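Local atomic coordinates of class I phosphodiesterase PDEB1 (Leishmania major, PDB entry 2R8Q), a protein that belongs to the class I phosphodiesterase family and folds into an all-helical catalytic domain that, in this model, holds zinc, magnesium and 3-isobutyl-1-methylxanthine. Residues Arg319-Gly323 / Asn324-Gly328; Gly328-Trp331 / Cys332-Thr335; Gln198-Ala201 / Tyr202-Ala206. All blocks are in the same frame, centred on the assembly; numbering follows the deposited sequence.

Contact 1. Residues Arg319-Gly323 / Asn324-Gly328; sequences RDIVG and NLFHG
Ile321 and Phe326 meet twice, once through the backbone and once through their side chains. Phe326 N donates to Ile321 O at 2.9 Å, a nearly straight bond (167° at the hydrogen) that lies in the carbonyl plane. The side chains meet as well: Ile321 CD1 lies at the rim of the phenyl ring, 3.8 Å from Phe326 CD2 and close to the ring plane, so the isoleucine meets the ring at its edge. Ile321 CG1 is wedged between its own backbone N and carbonyl carbon (chi1 67°), and from there CD1 extends along the same ring edge that Ile321 CB also borders. Ile321 O has a second, weak donor in Leu325 N at 3.1 Å. The two bonds mark the C-terminal end of helix 302-324: Leu325 leaves helical geometry, the usual i to i+4 bond is weakened, and an i to i+5 bond takes over. Phe326 is then the centre of an inverse gamma turn in the short loop that leads to helix 330-348. One residue earlier, Asp320 O accepts from Asn324 N at 3.0 Å and, weakly, from Asn324 ND2 at 2.8 Å; the asparagine side chain thus curls back over a carbonyl of its own helix. Val322 packs against the carbonyl of the turn. Its CG1, anti to the backbone N (chi1 171°), touches Phe326 O at 3.3 Å, and Val322 CA makes a CA-H...O contact to that same Phe326 O at 3.4 Å. The His327 ring returns to the last helical turn, with CD2 3.4 Å from Val322 O. In the next shell, Val245 and Thr248 of helix 239-254 pack on the Phe326 side chain, and Phe226 of helix 219-232 touches both Ile321 and Leu325.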
loop_
_atom_site.group_PDB
_atom_site.type_symbol
_atom_site.label_atom_id
_atom_site.label_comp_id
_atom_site.label_asym_id
_atom_site.label_seq_id
_atom_site.Cartn_x
_atom_site.Cartn_y
_atom_site.Cartn_z
ATOM N N ARG A 319 14.903 -10.813 28.725
ATOM C CA ARG A 319 15.011 -10.787 30.177
ATOM C C ARG A 319 13.868 -9.958 30.762
ATOM O O ARG A 319 13.250 -10.345 31.755
ATOM C CB ARG A 319 16.365 -10.200 30.585
ATOM C CG ARG A 319 17.535 -11.072 30.153
ATOM C CD ARG A 319 18.822 -10.278 30.022
ATOM N NE ARG A 319 19.879 -11.075 29.407
ATOM C CZ ARG A 319 20.983 -10.566 28.871
ATOM N NH1 ARG A 319 21.177 -9.253 28.872
ATOM N NH2 ARG A 319 21.894 -11.368 28.335
ATOM N N ASP A 320 13.579 -8.831 30.124
ATOM C CA ASP A 320 12.517 -7.940 30.577
ATOM C C ASP A 320 11.109 -8.501 30.423
ATOM O O ASP A 320 10.324 -8.477 31.370
ATOM C CB ASP A 320 12.610 -6.601 29.841
ATOM C CG ASP A 320 13.622 -5.664 30.466
ATOM O OD1 ASP A 320 14.604 -6.155 31.060
ATOM O OD2 ASP A 320 13.440 -4.435 30.352
ATOM N N ILE A 321 10.775 -9.013 29.242
ATOM C CA ILE A 321 9.428 -9.532 29.052
ATOM C C ILE A 321 9.167 -10.828 29.806
ATOM O O ILE A 321 8.050 -11.064 30.260
ATOM C CB ILE A 321 9.094 -9.722 27.551
ATOM C CG1 ILE A 321 9.947 -10.838 26.946
ATOM C CG2 ILE A 321 9.323 -8.409 26.808
ATOM C CD1 ILE A 321 9.570 -11.163 25.504
ATOM N N VAL A 322 10.190 -11.664 29.955
ATOM C CA VAL A 322 10.025 -12.918 30.681
ATOM C C VAL A 322 9.922 -12.642 32.179
ATOM O O VAL A 322 9.064 -13.196 32.867
ATOM C CB VAL A 322 11.207 -13.881 30.424
ATOM C CG1 VAL A 322 11.126 -15.076 31.364
ATOM C CG2 VAL A 322 11.175 -14.361 28.981
ATOM N N GLY A 323 10.791 -11.770 32.676
ATOM C CA GLY A 323 10.776 -11.449 34.090
ATOM C C GLY A 323 9.553 -10.673 34.545
ATOM O O GLY A 323 9.131 -10.800 35.693
ATOM N N ASN A 324 8.966 -9.887 33.647
ATOM C CA ASN A 324 7.808 -9.074 34.005
ATOM C C ASN A 324 6.424 -9.636 33.695
ATOM O O ASN A 324 5.430 -9.138 34.226
ATOM C CB ASN A 324 7.931 -7.684 33.371
ATOM C CG ASN A 324 9.036 -6.854 33.998
ATOM O OD1 ASN A 324 9.045 -6.628 35.208
ATOM N ND2 ASN A 324 9.970 -6.392 33.177
ATOM N N LEU A 325 6.337 -10.657 32.847
ATOM C CA LEU A 325 5.028 -11.218 32.529
ATOM C C LEU A 325 5.031 -12.624 31.933
ATOM O O LEU A 325 4.228 -13.469 32.330
ATOM C CB LEU A 325 4.272 -10.270 31.588
ATOM C CG LEU A 325 2.808 -10.619 31.310
ATOM C CD1 LEU A 325 2.007 -10.579 32.606
ATOM C CD2 LEU A 325 2.237 -9.639 30.304
ATOM N N PHE A 326 5.916 -12.876 30.973
ATOM C CA PHE A 326 5.980 -14.192 30.337
ATOM C C PHE A 326 6.922 -15.111 31.107
ATOM O O PHE A 326 7.948 -15.546 30.582
ATOM C CB PHE A 326 6.468 -14.074 28.887
ATOM C CG PHE A 326 5.675 -13.107 28.045
ATOM C CD1 PHE A 326 4.293 -13.022 28.167
ATOM C CD2 PHE A 326 6.311 -12.304 27.107
ATOM C CE1 PHE A 326 3.557 -12.152 27.363
ATOM C CE2 PHE A 326 5.582 -11.433 26.299
ATOM C CZ PHE A 326 4.204 -11.358 26.429
ATOM N N HIS A 327 6.559 -15.419 32.348
ATOM C CA HIS A 327 7.386 -16.261 33.202
ATOM C C HIS A 327 7.606 -17.678 32.675
ATOM O O HIS A 327 8.631 -18.298 32.963
ATOM C CB HIS A 327 6.785 -16.304 34.609
ATOM C CG HIS A 327 6.460 -14.948 35.161
ATOM N ND1 HIS A 327 5.174 -14.455 35.216
ATOM C CD2 HIS A 327 7.259 -13.970 35.650
ATOM C CE1 HIS A 327 5.195 -13.231 35.716
ATOM N NE2 HIS A 327 6.448 -12.914 35.986
ATOM N N GLY A 328 6.658 -18.184 31.890
ATOM C CA GLY A 328 6.791 -19.527 31.353
ATOM C C GLY A 328 7.806 -19.673 30.230
ATOM O O GLY A 328 8.065 -20.787 29.770
#

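Contact 2. Residues Gly328-Trp331 / Cys332-Thr335; sequences GMQW and CVDT
Trp331 O is gripped by two donors of Thr335: the hydroxyl OG1 at 2.8 Å and the backbone N at 2.9 Å, which arrive from opposite faces of the carbonyl plane. Thr335 OG1 stands beside its own backbone N (chi1 -54°), which turns the hydroxyl back onto the preceding helical turn. On the exposed side, Gln330 NE2 reaches Asp334 OD1 at 3.0 Å. The two side chains cross at about a right angle; the oxygen lies in the amide plane, yet the amide comes in from above the carboxylate plane (46° out of it). The backbones of the same two residues are joined too, Asp334 N donating to Gln330 O at 3.0 Å. Ahead of this, Met329 O takes Cys332 N in the turn that starts helix 330-348. Cys332 SG then lies over the indole, 3.9 Å from the centroid of the Trp331 five-membered ring, a sulfur-aromatic contact; Met329 CB also packs on Cys332 SG, 4.0 Å away. Tyr115 of helix 102-118 and Phe318 of helix 302-324 close in on Cys332. Near this N-terminal end of the helix, the Asp334 carboxylate would probably be stabilised in its charged form by the helix dipole as well as by the amide of Gln330.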
loop_
_atom_site.group_PDB
_atom_site.type_symbol
_atom_site.label_atom_id
_atom_site.label_comp_id
_atom_site.label_asym_id
_atom_site.label_seq_id
_atom_site.Cartn_x
_atom_site.Cartn_y
_atom_site.Cartn_z
ATOM N N GLY A 328 6.658 -18.184 31.890
ATOM C CA GLY A 328 6.791 -19.527 31.353
ATOM C C GLY A 328 7.806 -19.673 30.230
ATOM O O GLY A 328 8.065 -20.787 29.770
ATOM N N MET A 329 8.380 -18.556 29.789
ATOM C CA MET A 329 9.369 -18.569 28.709
ATOM C C MET A 329 10.797 -18.408 29.233
ATOM O O MET A 329 11.668 -17.868 28.554
ATOM C CB MET A 329 9.048 -17.460 27.694
ATOM C CG MET A 329 7.870 -17.784 26.778
ATOM S SD MET A 329 7.108 -16.330 26.007
ATOM C CE MET A 329 8.481 -15.671 25.075
ATOM N N GLN A 330 11.037 -18.896 30.445
ATOM C CA GLN A 330 12.356 -18.803 31.052
ATOM C C GLN A 330 13.453 -19.423 30.189
ATOM O O GLN A 330 14.573 -18.921 30.157
ATOM C CB GLN A 330 12.346 -19.480 32.425
ATOM C CG GLN A 330 13.654 -19.355 33.200
ATOM C CD GLN A 330 14.054 -17.913 33.452
ATOM O OE1 GLN A 330 13.225 -17.083 33.824
ATOM N NE2 GLN A 330 15.335 -17.609 33.262
ATOM N N TRP A 331 13.133 -20.506 29.486
ATOM C CA TRP A 331 14.129 -21.173 28.653
ATOM C C TRP A 331 14.733 -20.224 27.615
ATOM O O TRP A 331 15.877 -20.395 27.208
ATOM C CB TRP A 331 13.517 -22.407 27.970
ATOM C CG TRP A 331 12.851 -22.144 26.649
ATOM C CD1 TRP A 331 13.465 -21.973 25.439
ATOM C CD2 TRP A 331 11.445 -22.011 26.406
ATOM N NE1 TRP A 331 12.531 -21.742 24.461
ATOM C CE2 TRP A 331 11.283 -21.759 25.026
ATOM C CE3 TRP A 331 10.306 -22.079 27.221
ATOM C CZ2 TRP A 331 10.025 -21.575 24.439
ATOM C CZ3 TRP A 331 9.054 -21.896 26.637
ATOM C CH2 TRP A 331 8.928 -21.646 25.258
ATOM N N CYS A 332 13.964 -19.222 27.196
ATOM C CA CYS A 332 14.452 -18.258 26.212
ATOM C C CYS A 332 15.608 -17.469 26.806
ATOM O O CYS A 332 16.626 -17.252 26.153
ATOM C CB CYS A 332 13.345 -17.284 25.814
ATOM S SG CYS A 332 11.930 -18.049 25.016
ATOM N N VAL A 333 15.434 -17.035 28.050
ATOM C CA VAL A 333 16.461 -16.275 28.748
ATOM C C VAL A 333 17.673 -17.153 29.041
ATOM O O VAL A 333 18.811 -16.734 28.841
ATOM C CB VAL A 333 15.923 -15.697 30.077
ATOM C CG1 VAL A 333 17.061 -15.087 30.883
ATOM C CG2 VAL A 333 14.861 -14.646 29.793
ATOM N N ASP A 334 17.427 -18.372 29.512
ATOM C CA ASP A 334 18.522 -19.282 29.821
ATOM C C ASP A 334 19.356 -19.582 28.587
ATOM O O ASP A 334 20.579 -19.666 28.664
ATOM C CB ASP A 334 17.996 -20.599 30.396
ATOM C CG ASP A 334 17.234 -20.407 31.688
ATOM O OD1 ASP A 334 17.538 -19.444 32.418
ATOM O OD2 ASP A 334 16.343 -21.232 31.981
ATOM N N THR A 335 18.697 -19.736 27.443
ATOM C CA THR A 335 19.411 -20.050 26.216
ATOM C C THR A 335 20.153 -18.857 25.620
ATOM O O THR A 335 21.251 -19.011 25.091
ATOM C CB THR A 335 18.464 -20.641 25.158
ATOM O OG1 THR A 335 17.777 -21.768 25.713
ATOM C CG2 THR A 335 19.251 -21.104 23.941
#

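Contact 3. Residues Gln198-Ala201 / Tyr202-Ala206; sequences QDVA and YAYRA
Tyr204 lies alongside Val200 one helical turn earlier, both side chains pointing the same way. Its CB sits 3.7 Å from Val200 O, the carbonyl that also accepts the backbone bond from Tyr204 N at 2.9 Å. Beyond CB the ring projects outward from the helix beside Val200: with chi1 at -88°, Tyr204 CD1 comes within 3.2 Å of Val200 O, which sits at the ring edge near its plane. Farther out, Tyr204 CE1 meets the methyl Val200 CG1 at 3.5 Å, again at the edge and in the plane of the ring. That methyl is anti to the Val200 backbone N (chi1 171°), the placement that brings it beside the tyrosine. One edge of the ring thus runs past a carbonyl oxygen at CD1 and a methyl at CE1. The remaining links are those of a regular alpha helix, each carbonyl accepting from the amide four residues on: Tyr202 N to Gln198 O at 3.1 Å, Ala203 N to Asp199 O at 2.8 Å, Arg205 N to Ala201 O at 3.1 Å. Ala203 CB nestles 3.3 Å from Asp199 O. The other aromatic, Tyr202, leads away from this turn, its OH bonded to Glu129 and its ring in a cation-pi contact with Arg243, while Arg205 NE makes a salt bridge to Asp209. Helix 197-212 packs against helix 127-139 through Ala203 and Ala206 on Val132, and against helix 239-254 through Tyr202 and Ala206. On Tyr204, Phe192 makes an edge-to-face ring contact, and Pro158 of the second subunit touches the same side chain; Ala201 meets Asp156 of that subunit too.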
loop_
_atom_site.group_PDB
_atom_site.type_symbol
_atom_site.label_atom_id
_atom_site.label_comp_id
_atom_site.label_asym_id
_atom_site.label_seq_id
_atom_site.Cartn_x
_atom_site.Cartn_y
_atom_site.Cartn_z
ATOM N N GLN A 198 -18.135 -8.951 13.239
ATOM C CA GLN A 198 -17.501 -8.270 14.360
ATOM C C GLN A 198 -16.112 -8.842 14.621
ATOM O O GLN A 198 -15.145 -8.099 14.808
ATOM C CB GLN A 198 -18.365 -8.417 15.613
ATOM C CG GLN A 198 -17.833 -7.682 16.830
ATOM C CD GLN A 198 -18.733 -7.846 18.040
ATOM O OE1 GLN A 198 -19.920 -7.519 17.990
ATOM N NE2 GLN A 198 -18.173 -8.354 19.132
ATOM N N ASP A 199 -16.013 -10.166 14.637
ATOM C CA ASP A 199 -14.723 -10.798 14.876
ATOM C C ASP A 199 -13.755 -10.610 13.717
ATOM O O ASP A 199 -12.544 -10.580 13.923
ATOM C CB ASP A 199 -14.897 -12.289 15.179
ATOM C CG ASP A 199 -15.507 -12.531 16.542
ATOM O OD1 ASP A 199 -15.338 -11.667 17.428
ATOM O OD2 ASP A 199 -16.145 -13.587 16.734
ATOM N N VAL A 200 -14.277 -10.476 12.499
ATOM C CA VAL A 200 -13.404 -10.274 11.345
ATOM C C VAL A 200 -12.708 -8.922 11.473
ATOM O O VAL A 200 -11.503 -8.814 11.259
ATOM C CB VAL A 200 -14.187 -10.315 10.007
ATOM C CG1 VAL A 200 -13.285 -9.880 8.860
ATOM C CG2 VAL A 200 -14.694 -11.724 9.746
ATOM N N ALA A 201 -13.467 -7.892 11.831
ATOM C CA ALA A 201 -12.886 -6.563 11.989
ATOM C C ALA A 201 -11.865 -6.582 13.122
ATOM O O ALA A 201 -10.806 -5.953 13.033
ATOM C CB ALA A 201 -13.981 -5.547 12.285
ATOM N N TYR A 202 -12.193 -7.302 14.191
ATOM C CA TYR A 202 -11.307 -7.417 15.345
ATOM C C TYR A 202 -10.009 -8.106 14.924
ATOM O O TYR A 202 -8.909 -7.671 15.277
ATOM C CB TYR A 202 -11.990 -8.240 16.443
ATOM C CG TYR A 202 -11.242 -8.270 17.757
ATOM C CD1 TYR A 202 -11.387 -7.241 18.689
ATOM C CD2 TYR A 202 -10.388 -9.329 18.071
ATOM C CE1 TYR A 202 -10.700 -7.269 19.901
ATOM C CE2 TYR A 202 -9.697 -9.365 19.276
ATOM C CZ TYR A 202 -9.859 -8.332 20.188
ATOM O OH TYR A 202 -9.182 -8.365 21.386
ATOM N N ALA A 203 -10.156 -9.183 14.160
ATOM C CA ALA A 203 -9.013 -9.953 13.679
ATOM C C ALA A 203 -8.087 -9.122 12.796
ATOM O O ALA A 203 -6.867 -9.182 12.945
ATOM C CB ALA A 203 -9.499 -11.182 12.922
ATOM N N TYR A 204 -8.659 -8.353 11.870
ATOM C CA TYR A 204 -7.835 -7.529 10.994
ATOM C C TYR A 204 -7.059 -6.473 11.771
ATOM O O TYR A 204 -5.886 -6.225 11.489
ATOM C CB TYR A 204 -8.683 -6.845 9.915
ATOM C CG TYR A 204 -8.865 -7.675 8.666
ATOM C CD1 TYR A 204 -10.050 -8.370 8.429
ATOM C CD2 TYR A 204 -7.848 -7.762 7.711
ATOM C CE1 TYR A 204 -10.222 -9.129 7.272
ATOM C CE2 TYR A 204 -8.007 -8.518 6.551
ATOM C CZ TYR A 204 -9.199 -9.197 6.338
ATOM O OH TYR A 204 -9.376 -9.924 5.183
ATOM N N ARG A 205 -7.702 -5.844 12.749
ATOM C CA ARG A 205 -7.002 -4.830 13.517
ATOM C C ARG A 205 -5.865 -5.455 14.318
ATOM O O ARG A 205 -4.794 -4.870 14.442
ATOM C CB ARG A 205 -7.967 -4.085 14.445
ATOM C CG ARG A 205 -7.301 -2.940 15.202
ATOM C CD ARG A 205 -6.482 -2.070 14.256
ATOM N NE ARG A 205 -5.729 -1.027 14.948
ATOM C CZ ARG A 205 -6.215 0.170 15.255
ATOM N NH1 ARG A 205 -7.463 0.487 14.929
ATOM N NH2 ARG A 205 -5.450 1.051 15.884
ATOM N N ALA A 206 -6.090 -6.651 14.849
ATOM C CA ALA A 206 -5.054 -7.330 15.619
ATOM C C ALA A 206 -3.878 -7.716 14.722
ATOM O O ALA A 206 -2.717 -7.517 15.085
ATOM C CB ALA A 206 -5.634 -8.570 16.297
#

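Coming from the N terminus, the chain reaches contact 3 first, on helix 197-212 against helices 127-139 and 239-254 and beside the second subunit. Much later, contact 1 ends helix 302-324 and turns the chain, and contact 2 begins helix 330-348 directly after it, with Gly328 shared. All three are local, so none closes a long loop, and they follow in series without nesting or crossing. Contacts 1 and 2 touch, Val322 CG2 lying 3.6 Å from Met329 O, and together they form the corner that packs the last two helices against each other. Contact 3 stands apart, its centre about 27 Å from that of contact 1.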